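Local coordinates for NOL1/NOP2/sun family protein (Enterococcus faecium, PDB 3M4X) that probably methylates ribosomal RNA, transferring the methyl group of S-adenosylmethionine to a cytosine as relatives of the RsmB/RsmF family do, at residues 18-21 with 22-25; 52-56 with 57-61; 88-92 with 93-97; 326-329 with 330-334. All blocks are in the same frame, centred on the assembly; numbering follows the deposited sequence.

Interaction 1: residues 18-21 with 22-25; sequences LLLG and EEAS
The tight corner between helix 10-20 and helix 24-33 is built where L20 and G21 meet E23 and A24. Its main internal bond runs from A24 N to G21 O, at 3.3 Å and an N-H...O angle of 152°; the donor stands well above the carbonyl plane. L20 O receives a second, weak bond from E23 N at 3.4 Å. G21 takes a positive phi of 69°, readily open to glycine, and, lacking a CB, it sets nothing against E22 N where the chain swings out of the helix. This is a short connection between two consecutive helices in the N-terminal part of an RsmF-type methyltransferase. Small A24 suits the inside of the bend: its CB lies 3.9 Å from L20 CB and packs close under the G21 carbonyl. The L20 branch continues past it, CD2 coming within 4.2 Å of E23 OE1, and it also touches R270 and W286. The E23 chain leaves with CG pointing away from its own backbone N (chi1 -176°) and stays stretched out, which carries the carboxylate beyond the turn. There a water donates to both L20 O (2.7 Å) and E23 OE1 (2.6 Å). OE1 also forms a salt bridge with R270, while OE2 is hydrogen-bonded to H288 NE2.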
loop_
_atom_site.group_PDB
_atom_site.type_symbol
_atom_site.label_atom_id
_atom_site.label_comp_id
_atom_site.label_asym_id
_atom_site.label_seq_id
_atom_site.Cartn_x
_atom_site.Cartn_y
_atom_site.Cartn_z
ATOM N N LEU A 18 -29.665 19.576 -5.536
ATOM C CA LEU A 18 -29.217 20.923 -5.891
ATOM C C LEU A 18 -27.881 20.969 -6.644
ATOM O O LEU A 18 -27.732 21.730 -7.607
ATOM C CB LEU A 18 -29.138 21.813 -4.647
ATOM C CG LEU A 18 -30.468 22.229 -4.013
ATOM C CD1 LEU A 18 -30.210 23.067 -2.774
ATOM C CD2 LEU A 18 -31.336 22.993 -5.008
ATOM N N LEU A 19 -26.914 20.166 -6.205
ATOM C CA LEU A 19 -25.576 20.192 -6.807
ATOM C C LEU A 19 -25.577 19.625 -8.219
ATOM O O LEU A 19 -24.897 20.152 -9.102
ATOM C CB LEU A 19 -24.576 19.394 -5.966
ATOM C CG LEU A 19 -23.527 20.075 -5.090
ATOM C CD1 LEU A 19 -23.482 21.616 -5.226
ATOM C CD2 LEU A 19 -23.733 19.637 -3.642
ATOM N N LEU A 20 -26.335 18.545 -8.421
ATOM C CA LEU A 20 -26.273 17.773 -9.670
ATOM C C LEU A 20 -27.356 18.123 -10.684
ATOM O O LEU A 20 -27.205 17.847 -11.877
ATOM C CB LEU A 20 -26.308 16.264 -9.381
ATOM C CG LEU A 20 -25.020 15.710 -8.763
ATOM C CD1 LEU A 20 -25.102 14.194 -8.527
ATOM C CD2 LEU A 20 -23.843 16.056 -9.652
ATOM N N GLY A 21 -28.441 18.727 -10.216
ATOM C CA GLY A 21 -29.558 19.020 -11.090
ATOM C C GLY A 21 -30.260 17.744 -11.519
ATOM O O GLY A 21 -30.651 16.930 -10.683
ATOM N N GLU A 22 -30.411 17.552 -12.824
ATOM C CA GLU A 22 -31.188 16.417 -13.309
ATOM C C GLU A 22 -30.350 15.154 -13.300
ATOM O O GLU A 22 -30.873 14.034 -13.319
ATOM C CB GLU A 22 -31.726 16.682 -14.714
ATOM C CG GLU A 22 -30.660 16.758 -15.785
ATOM C CD GLU A 22 -31.255 16.837 -17.177
ATOM O OE1 GLU A 22 -30.535 17.265 -18.103
ATOM O OE2 GLU A 22 -32.443 16.476 -17.342
ATOM N N GLU A 23 -29.040 15.354 -13.276
ATOM C CA GLU A 23 -28.099 14.262 -13.191
ATOM C C GLU A 23 -28.306 13.502 -11.878
ATOM O O GLU A 23 -27.965 12.316 -11.757
ATOM C CB GLU A 23 -26.673 14.815 -13.290
ATOM C CG GLU A 23 -25.600 13.763 -13.316
ATOM C CD GLU A 23 -24.230 14.333 -13.599
ATOM O OE1 GLU A 23 -24.112 15.564 -13.769
ATOM O OE2 GLU A 23 -23.264 13.544 -13.648
ATOM N N ALA A 24 -28.872 14.192 -10.896
ATOM C CA ALA A 24 -29.035 13.634 -9.558
ATOM C C ALA A 24 -29.740 12.274 -9.562
ATOM O O ALA A 24 -29.387 11.384 -8.780
ATOM C CB ALA A 24 -29.771 14.616 -8.661
ATOM N N SER A 25 -30.735 12.120 -10.433
ATOM C CA SER A 25 -31.503 10.873 -10.514
ATOM C C SER A 25 -30.674 9.647 -10.845
ATOM O O SER A 25 -30.806 8.603 -10.198
ATOM C CB SER A 25 -32.647 10.999 -11.526
ATOM O OG SER A 25 -33.587 11.956 -11.087
HETATM O O HOH W 1 -24.700 17.970 -12.913
#

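Interaction 2: residues 52-56 with 57-61; sequences MVQTY and HSEEL
V53 O takes two backbone N-H groups at the end of helix 49-56. H57 N reaches it at 2.9 Å, the donor standing above the carbonyl plane, and S58 N at 3.1 Å, lying in that plane. The first is the usual bond to a residue four positions on; the second, five positions on, shows the final turn widening as the chain leaves the helix. The straighter of the two is the S58 bond, with an N-H...O angle of 159°. Just beyond, S58 OG accepts from E60 N at 3.0 Å, an ST turn for which a short serine side chain is well suited. S58 O also meets the Q54 CA hydrogen in a CA-H...O contact of 3.5 Å. On the apolar side V53 and H57 run side by side, pointing the same way, with V53 CG1 3.9 Å from H57 CB; the anti position of CG1 to the backbone N (chi1 167°) sets it there. Farther along, V53 CG1 faces L61 CD2 at 4.4 Å. A water donates to H57 O at 2.8 Å and, weakly, to Y56 O. V53 and L61 both rest on F71 of strand 70-72. H57 stacks on F40 of strand 39-41 and bonds through NE2 to T74 O, while Y56 packs against helix 80-83 and its hydroxyl is hydrogen-bonded to D431.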
loop_
_atom_site.group_PDB
_atom_site.type_symbol
_atom_site.label_atom_id
_atom_site.label_comp_id
_atom_site.label_asym_id
_atom_site.label_seq_id
_atom_site.Cartn_x
_atom_site.Cartn_y
_atom_site.Cartn_z
HETATM N N MSE A 52 1.786 -16.169 -12.974
HETATM C CA MSE A 52 1.230 -16.985 -11.903
HETATM C C MSE A 52 -0.254 -16.703 -11.669
HETATM O O MSE A 52 -1.022 -17.603 -11.350
HETATM C CB MSE A 52 2.039 -16.798 -10.619
HETATM C CG MSE A 52 3.433 -17.445 -10.677
HETATM SE SE MSE A 52 3.413 -19.421 -10.941
HETATM C CE MSE A 52 3.536 -19.490 -12.885
ATOM N N VAL A 53 -0.657 -15.444 -11.819
ATOM C CA VAL A 53 -2.061 -15.089 -11.678
ATOM C C VAL A 53 -2.902 -15.605 -12.853
ATOM O O VAL A 53 -4.035 -16.059 -12.670
ATOM C CB VAL A 53 -2.245 -13.567 -11.517
ATOM C CG1 VAL A 53 -3.726 -13.181 -11.692
ATOM C CG2 VAL A 53 -1.712 -13.115 -10.157
ATOM N N GLN A 54 -2.338 -15.554 -14.055
ATOM C CA GLN A 54 -3.055 -15.996 -15.243
ATOM C C GLN A 54 -3.307 -17.494 -15.174
ATOM O O GLN A 54 -4.355 -17.991 -15.598
ATOM C CB GLN A 54 -2.268 -15.630 -16.504
ATOM C CG GLN A 54 -2.427 -14.142 -16.914
ATOM C CD GLN A 54 -1.446 -13.721 -17.995
ATOM O OE1 GLN A 54 -0.426 -14.378 -18.225
ATOM N NE2 GLN A 54 -1.753 -12.628 -18.669
ATOM N N THR A 55 -2.342 -18.201 -14.604
ATOM C CA THR A 55 -2.381 -19.649 -14.516
ATOM C C THR A 55 -3.303 -20.160 -13.410
ATOM O O THR A 55 -4.185 -20.969 -13.677
ATOM C CB THR A 55 -0.979 -20.190 -14.312
ATOM O OG1 THR A 55 -0.168 -19.772 -15.414
ATOM C CG2 THR A 55 -0.998 -21.711 -14.245
ATOM N N TYR A 56 -3.133 -19.654 -12.189
ATOM C CA TYR A 56 -3.853 -20.182 -11.030
ATOM C C TYR A 56 -5.103 -19.417 -10.602
ATOM O O TYR A 56 -5.883 -19.896 -9.766
ATOM C CB TYR A 56 -2.884 -20.371 -9.871
ATOM C CG TYR A 56 -1.790 -21.330 -10.269
ATOM C CD1 TYR A 56 -0.507 -20.876 -10.523
ATOM C CD2 TYR A 56 -2.068 -22.689 -10.472
ATOM C CE1 TYR A 56 0.502 -21.745 -10.913
ATOM C CE2 TYR A 56 -1.066 -23.577 -10.873
ATOM C CZ TYR A 56 0.216 -23.096 -11.089
ATOM O OH TYR A 56 1.226 -23.939 -11.477
ATOM N N HIS A 57 -5.294 -18.235 -11.179
ATOM C CA HIS A 57 -6.543 -17.506 -11.017
ATOM C C HIS A 57 -7.371 -17.702 -12.299
ATOM O O HIS A 57 -8.366 -18.423 -12.292
ATOM C CB HIS A 57 -6.276 -16.014 -10.764
ATOM C CG HIS A 57 -7.395 -15.305 -10.058
ATOM N ND1 HIS A 57 -8.666 -15.206 -10.584
ATOM C CD2 HIS A 57 -7.427 -14.655 -8.872
ATOM C CE1 HIS A 57 -9.437 -14.538 -9.746
ATOM N NE2 HIS A 57 -8.711 -14.188 -8.701
ATOM N N SER A 58 -6.927 -17.076 -13.393
ATOM C CA SER A 58 -7.642 -17.073 -14.677
ATOM C C SER A 58 -6.941 -16.221 -15.754
ATOM O O SER A 58 -6.476 -15.103 -15.478
ATOM C CB SER A 58 -9.086 -16.571 -14.489
ATOM O OG SER A 58 -9.773 -16.499 -15.728
ATOM N N GLU A 59 -6.880 -16.747 -16.978
ATOM C CA GLU A 59 -6.373 -15.987 -18.124
ATOM C C GLU A 59 -7.530 -15.301 -18.858
ATOM O O GLU A 59 -7.365 -14.770 -19.959
ATOM C CB GLU A 59 -5.603 -16.897 -19.084
ATOM C CG GLU A 59 -4.542 -17.742 -18.408
ATOM C CD GLU A 59 -3.575 -18.373 -19.388
ATOM O OE1 GLU A 59 -3.872 -18.352 -20.603
ATOM O OE2 GLU A 59 -2.519 -18.884 -18.941
ATOM N N GLU A 60 -8.701 -15.317 -18.232
ATOM C CA GLU A 60 -9.899 -14.744 -18.822
ATOM C C GLU A 60 -10.329 -13.460 -18.126
ATOM O O GLU A 60 -10.990 -12.626 -18.738
ATOM C CB GLU A 60 -11.048 -15.749 -18.769
ATOM C CG GLU A 60 -10.951 -16.872 -19.785
ATOM C CD GLU A 60 -12.022 -17.919 -19.578
ATOM O OE1 GLU A 60 -12.125 -18.433 -18.445
ATOM O OE2 GLU A 60 -12.758 -18.224 -20.539
ATOM N N LEU A 61 -9.964 -13.313 -16.852
ATOM C CA LEU A 61 -10.422 -12.179 -16.045
ATOM C C LEU A 61 -10.239 -10.845 -16.765
ATOM O O LEU A 61 -9.290 -10.668 -17.534
ATOM C CB LEU A 61 -9.758 -12.165 -14.663
ATOM C CG LEU A 61 -8.360 -12.767 -14.502
ATOM C CD1 LEU A 61 -7.407 -12.228 -15.558
ATOM C CD2 LEU A 61 -7.817 -12.518 -13.099
HETATM O O HOH W 2 -9.103 -18.766 -9.614
#

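Interaction 3: residues 88-92 with 93-97; sequences YSQEP and SAMIV
The backbone passes from an extended E91 (psi 142°) to a helical P92 (psi -43°), which brings M95 N within 3.4 Å of E91 O and equally 3.4 Å of P92 O, both weak bonds. A proline fits this bend, since its ring fixes phi near the helical value and it has no N-H to leave without a partner. The E91 side chain, bent at chi2, folds back over the new turn. Its OE1 takes a weak bond from S93 N at 3.3 Å and OE2 another from A94 N, also weak, so the carboxylate lies beside backbone N-H groups that would probably favour its negative charge. S93 OG is modelled as a donor to OE2 at a distance too short to be trusted; it is also hydrogen-bonded to H295 ND1. Here the chain crosses from strand 88-89, at the edge of a small antiparallel sheet, to helix 95-101, which leads into strand 108-111 of the large Rossmann-like methyltransferase sheet. Q90 CG lies anti to the backbone N (chi1 -175°) and the chain runs straight on, which lets its amide cross the selenomethionine M95 obliquely: OE1 sits 3.2 Å from M95 CG. The amide is gripped from outside, OE1 by R41 NE and NE2 by the Q122 side chain. A94 CB, small enough for the inside of the turn, lies 3.6 Å from E91 CG.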
loop_
_atom_site.group_PDB
_atom_site.type_symbol
_atom_site.label_atom_id
_atom_site.label_comp_id
_atom_site.label_asym_id
_atom_site.label_seq_id
_atom_site.Cartn_x
_atom_site.Cartn_y
_atom_site.Cartn_z
ATOM N N TYR A 88 -3.475 -8.456 -4.474
ATOM C CA TYR A 88 -3.935 -7.518 -3.465
ATOM C C TYR A 88 -5.328 -7.075 -3.882
ATOM O O TYR A 88 -5.506 -6.527 -4.974
ATOM C CB TYR A 88 -3.006 -6.299 -3.384
ATOM C CG TYR A 88 -3.130 -5.561 -2.082
ATOM C CD1 TYR A 88 -2.252 -5.818 -1.039
ATOM C CD2 TYR A 88 -4.144 -4.621 -1.877
ATOM C CE1 TYR A 88 -2.367 -5.162 0.165
ATOM C CE2 TYR A 88 -4.264 -3.957 -0.670
ATOM C CZ TYR A 88 -3.373 -4.238 0.347
ATOM O OH TYR A 88 -3.471 -3.596 1.555
ATOM N N SER A 89 -6.321 -7.333 -3.045
ATOM C CA SER A 89 -7.672 -6.888 -3.378
ATOM C C SER A 89 -7.829 -5.407 -3.052
ATOM O O SER A 89 -7.412 -4.943 -1.996
ATOM C CB SER A 89 -8.749 -7.744 -2.700
ATOM O OG SER A 89 -8.619 -7.722 -1.294
ATOM N N GLN A 90 -8.408 -4.675 -3.996
ATOM C CA GLN A 90 -8.544 -3.227 -3.907
ATOM C C GLN A 90 -9.711 -2.818 -4.795
ATOM O O GLN A 90 -9.827 -3.296 -5.927
ATOM C CB GLN A 90 -7.266 -2.550 -4.395
ATOM C CG GLN A 90 -7.275 -1.053 -4.215
ATOM C CD GLN A 90 -6.031 -0.385 -4.741
ATOM O OE1 GLN A 90 -5.327 -0.930 -5.596
ATOM N NE2 GLN A 90 -5.750 0.808 -4.237
ATOM N N GLU A 91 -10.591 -1.955 -4.298
ATOM C CA GLU A 91 -11.760 -1.597 -5.094
ATOM C C GLU A 91 -11.318 -0.747 -6.280
ATOM O O GLU A 91 -10.395 0.048 -6.164
ATOM C CB GLU A 91 -12.827 -0.911 -4.244
ATOM C CG GLU A 91 -12.728 0.590 -4.176
ATOM C CD GLU A 91 -13.606 1.283 -5.199
ATOM O OE1 GLU A 91 -14.270 0.603 -6.022
ATOM O OE2 GLU A 91 -13.627 2.522 -5.167
ATOM N N PRO A 92 -11.941 -0.964 -7.444
ATOM C CA PRO A 92 -11.527 -0.381 -8.727
ATOM C C PRO A 92 -11.292 1.126 -8.787
ATOM O O PRO A 92 -10.297 1.534 -9.393
ATOM C CB PRO A 92 -12.645 -0.815 -9.673
ATOM C CG PRO A 92 -12.997 -2.166 -9.146
ATOM C CD PRO A 92 -12.911 -2.056 -7.642
ATOM N N SER A 93 -12.150 1.942 -8.194
ATOM C CA SER A 93 -11.904 3.377 -8.259
ATOM C C SER A 93 -10.774 3.804 -7.323
ATOM O O SER A 93 -10.065 4.772 -7.593
ATOM C CB SER A 93 -13.185 4.197 -8.025
ATOM O OG SER A 93 -13.488 4.346 -6.653
ATOM N N ALA A 94 -10.605 3.079 -6.228
ATOM C CA ALA A 94 -9.515 3.366 -5.297
ATOM C C ALA A 94 -8.143 3.232 -5.982
ATOM O O ALA A 94 -7.184 3.917 -5.625
ATOM C CB ALA A 94 -9.603 2.458 -4.074
HETATM N N MSE A 95 -8.062 2.362 -6.984
HETATM C CA MSE A 95 -6.801 2.158 -7.698
HETATM C C MSE A 95 -6.336 3.419 -8.414
HETATM O O MSE A 95 -5.166 3.532 -8.790
HETATM C CB MSE A 95 -6.928 1.034 -8.713
HETATM C CG MSE A 95 -7.252 -0.325 -8.121
HETATM SE SE MSE A 95 -7.240 -1.638 -9.579
HETATM C CE MSE A 95 -7.985 -3.169 -8.616
ATOM N N ILE A 96 -7.254 4.357 -8.621
ATOM C CA ILE A 96 -6.930 5.570 -9.366
ATOM C C ILE A 96 -5.880 6.384 -8.620
ATOM O O ILE A 96 -5.061 7.068 -9.221
ATOM C CB ILE A 96 -8.177 6.452 -9.608
ATOM C CG1 ILE A 96 -7.887 7.509 -10.672
ATOM C CG2 ILE A 96 -8.627 7.131 -8.314
ATOM C CD1 ILE A 96 -7.427 6.940 -11.969
ATOM N N VAL A 97 -5.904 6.290 -7.298
ATOM C CA VAL A 97 -5.058 7.129 -6.470
ATOM C C VAL A 97 -3.591 6.758 -6.659
ATOM O O VAL A 97 -2.763 7.615 -6.976
ATOM C CB VAL A 97 -5.476 7.007 -4.996
ATOM C CG1 VAL A 97 -4.554 7.800 -4.117
ATOM C CG2 VAL A 97 -6.915 7.472 -4.838
#

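Interaction 4: residues 326-329 with 330-334; sequences QEKL and WTEFS
E327 O is gripped twice by T331, whose backbone N and OG1 approach from opposite faces of the carbonyl plane at 3.1 Å and 3.0 Å. A threonine can do this within a helix because its hydroxyl lies beside the backbone N (chi1 -68°), turned back toward the preceding turn; the intrahelical bond satisfies the OG1 proton. The other hydrogen bonds are the regular four-residue ladder of helix 324-336. W330 N meets Q326 O at 2.9 Å, and F333 N meets L329 O at 3.2 Å in a nearly straight bond of 175°. E332 N also reaches K328 O, although the place of that oxygen is less certain.

Among the charged side chains, K328 and E332 lie alongside each other and point the same way. The lysine's aliphatic part runs next to the carboxylate, though how closely is doubtful, while K328 NZ stays 5.8 Å from E332 OE2, so any attraction between the opposite charges is probably weak. Both residues are exposed, a natural place for long charged chains.

The apolar side is made by W330, F333 and L329. S334 CB sits 3.7 Å above one face of the W330 ring, offset toward the rim, where a small serine fits against the broad indole. This side of the helix lies against the four-stranded antiparallel sheet: W330 meets F382 edge-to-face and touches L345 and L374, L329 rests on F377 and F382, and F333 reaches P384 of strand 381-384.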
loop_
_atom_site.group_PDB
_atom_site.type_symbol
_atom_site.label_atom_id
_atom_site.label_comp_id
_atom_site.label_asym_id
_atom_site.label_seq_id
_atom_site.Cartn_x
_atom_site.Cartn_y
_atom_site.Cartn_z
ATOM N N GLN A 326 26.945 -12.704 15.874
ATOM C CA GLN A 326 25.813 -12.448 14.996
ATOM C C GLN A 326 26.319 -12.174 13.594
ATOM O O GLN A 326 25.745 -12.645 12.609
ATOM C CB GLN A 326 24.985 -11.272 15.516
ATOM C CG GLN A 326 24.136 -11.630 16.715
ATOM C CD GLN A 326 23.477 -10.426 17.359
ATOM O OE1 GLN A 326 23.782 -9.269 17.030
ATOM N NE2 GLN A 326 22.565 -10.690 18.291
ATOM N N GLU A 327 27.403 -11.412 13.517
ATOM C CA GLU A 327 28.119 -11.210 12.269
ATOM C C GLU A 327 28.455 -12.558 11.654
ATOM O O GLU A 327 28.197 -12.801 10.476
ATOM C CB GLU A 327 29.408 -10.437 12.525
ATOM C CG GLU A 327 29.361 -8.971 12.135
ATOM C CD GLU A 327 29.587 -8.758 10.653
ATOM O OE1 GLU A 327 30.359 -7.841 10.294
ATOM O OE2 GLU A 327 29.001 -9.516 9.848
ATOM N N LYS A 328 29.044 -13.437 12.459
ATOM C CA LYS A 328 29.458 -14.742 11.967
ATOM C C LYS A 328 28.239 -15.499 11.482
ATOM O O LYS A 328 28.176 -15.915 10.329
ATOM C CB LYS A 328 30.181 -15.541 13.057
ATOM C CG LYS A 328 30.367 -17.025 12.730
ATOM C CD LYS A 328 31.183 -17.742 13.797
ATOM C CE LYS A 328 32.601 -17.189 13.870
ATOM N NZ LYS A 328 33.319 -17.649 15.091
ATOM N N LEU A 329 27.271 -15.666 12.376
ATOM C CA LEU A 329 26.027 -16.357 12.056
ATOM C C LEU A 329 25.390 -15.916 10.724
ATOM O O LEU A 329 25.059 -16.759 9.880
ATOM C CB LEU A 329 25.032 -16.203 13.212
ATOM C CG LEU A 329 24.965 -17.373 14.201
ATOM C CD1 LEU A 329 26.337 -17.939 14.463
ATOM C CD2 LEU A 329 24.300 -16.960 15.504
ATOM N N TRP A 330 25.224 -14.606 10.537
ATOM C CA TRP A 330 24.538 -14.084 9.349
ATOM C C TRP A 330 25.347 -14.322 8.093
ATOM O O TRP A 330 24.795 -14.575 7.017
ATOM C CB TRP A 330 24.225 -12.590 9.484
ATOM C CG TRP A 330 23.989 -11.879 8.163
ATOM C CD1 TRP A 330 24.828 -10.989 7.547
ATOM C CD2 TRP A 330 22.841 -12.002 7.299
ATOM N NE1 TRP A 330 24.274 -10.552 6.362
ATOM C CE2 TRP A 330 23.057 -11.162 6.188
ATOM C CE3 TRP A 330 21.651 -12.745 7.361
ATOM C CZ2 TRP A 330 22.131 -11.043 5.146
ATOM C CZ3 TRP A 330 20.739 -12.622 6.333
ATOM C CH2 TRP A 330 20.981 -11.778 5.240
ATOM N N THR A 331 26.660 -14.223 8.229
ATOM C CA THR A 331 27.535 -14.366 7.080
ATOM C C THR A 331 27.463 -15.798 6.571
ATOM O O THR A 331 27.405 -16.036 5.365
ATOM C CB THR A 331 28.981 -13.926 7.413
ATOM O OG1 THR A 331 28.995 -12.505 7.644
ATOM C CG2 THR A 331 29.932 -14.260 6.270
ATOM N N GLU A 332 27.436 -16.748 7.499
ATOM C CA GLU A 332 27.273 -18.144 7.133
ATOM C C GLU A 332 26.025 -18.265 6.282
ATOM O O GLU A 332 26.103 -18.609 5.100
ATOM C CB GLU A 332 27.147 -19.021 8.380
ATOM C CG GLU A 332 28.081 -18.616 9.503
ATOM C CD GLU A 332 28.749 -19.796 10.183
ATOM O OE1 GLU A 332 28.299 -20.942 9.964
ATOM O OE2 GLU A 332 29.724 -19.573 10.939
ATOM N N PHE A 333 24.875 -17.957 6.882
ATOM C CA PHE A 333 23.600 -18.095 6.187
ATOM C C PHE A 333 23.610 -17.400 4.835
ATOM O O PHE A 333 23.219 -17.983 3.819
ATOM C CB PHE A 333 22.417 -17.576 7.023
ATOM C CG PHE A 333 21.128 -17.541 6.254
ATOM C CD1 PHE A 333 20.334 -18.672 6.156
ATOM C CD2 PHE A 333 20.738 -16.397 5.582
ATOM C CE1 PHE A 333 19.172 -18.656 5.419
ATOM C CE2 PHE A 333 19.570 -16.373 4.843
ATOM C CZ PHE A 333 18.787 -17.507 4.762
ATOM N N SER A 334 24.047 -16.149 4.817
ATOM C CA SER A 334 23.950 -15.357 3.600
ATOM C C SER A 334 24.853 -15.929 2.524
ATOM O O SER A 334 24.668 -15.662 1.337
ATOM C CB SER A 334 24.278 -13.882 3.869
ATOM O OG SER A 334 25.598 -13.731 4.344
#

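Interactions 1, 2, 3 and 4 follow one another along the chain without overlap, each a local turn or helical stretch. Interactions 1 and 2 both belong to the N-terminal RsmF-type region, yet their centres are 41 Å apart. Interaction 3 is the most central, about 10 Å from the centre of the chain, and carries the chain from the small antiparallel sheet of strands 39-41, 70-72 and 88-89 toward the Rossmann-like sheet; interaction 2 packs on that small sheet, and its nearest atoms lie about 8 Å from those of interaction 3. Interaction 4 covers a separate four-stranded sheet, its centre 66 Å from that of interaction 1 and across the chain's centre from it, as expected of a chain built from several domains.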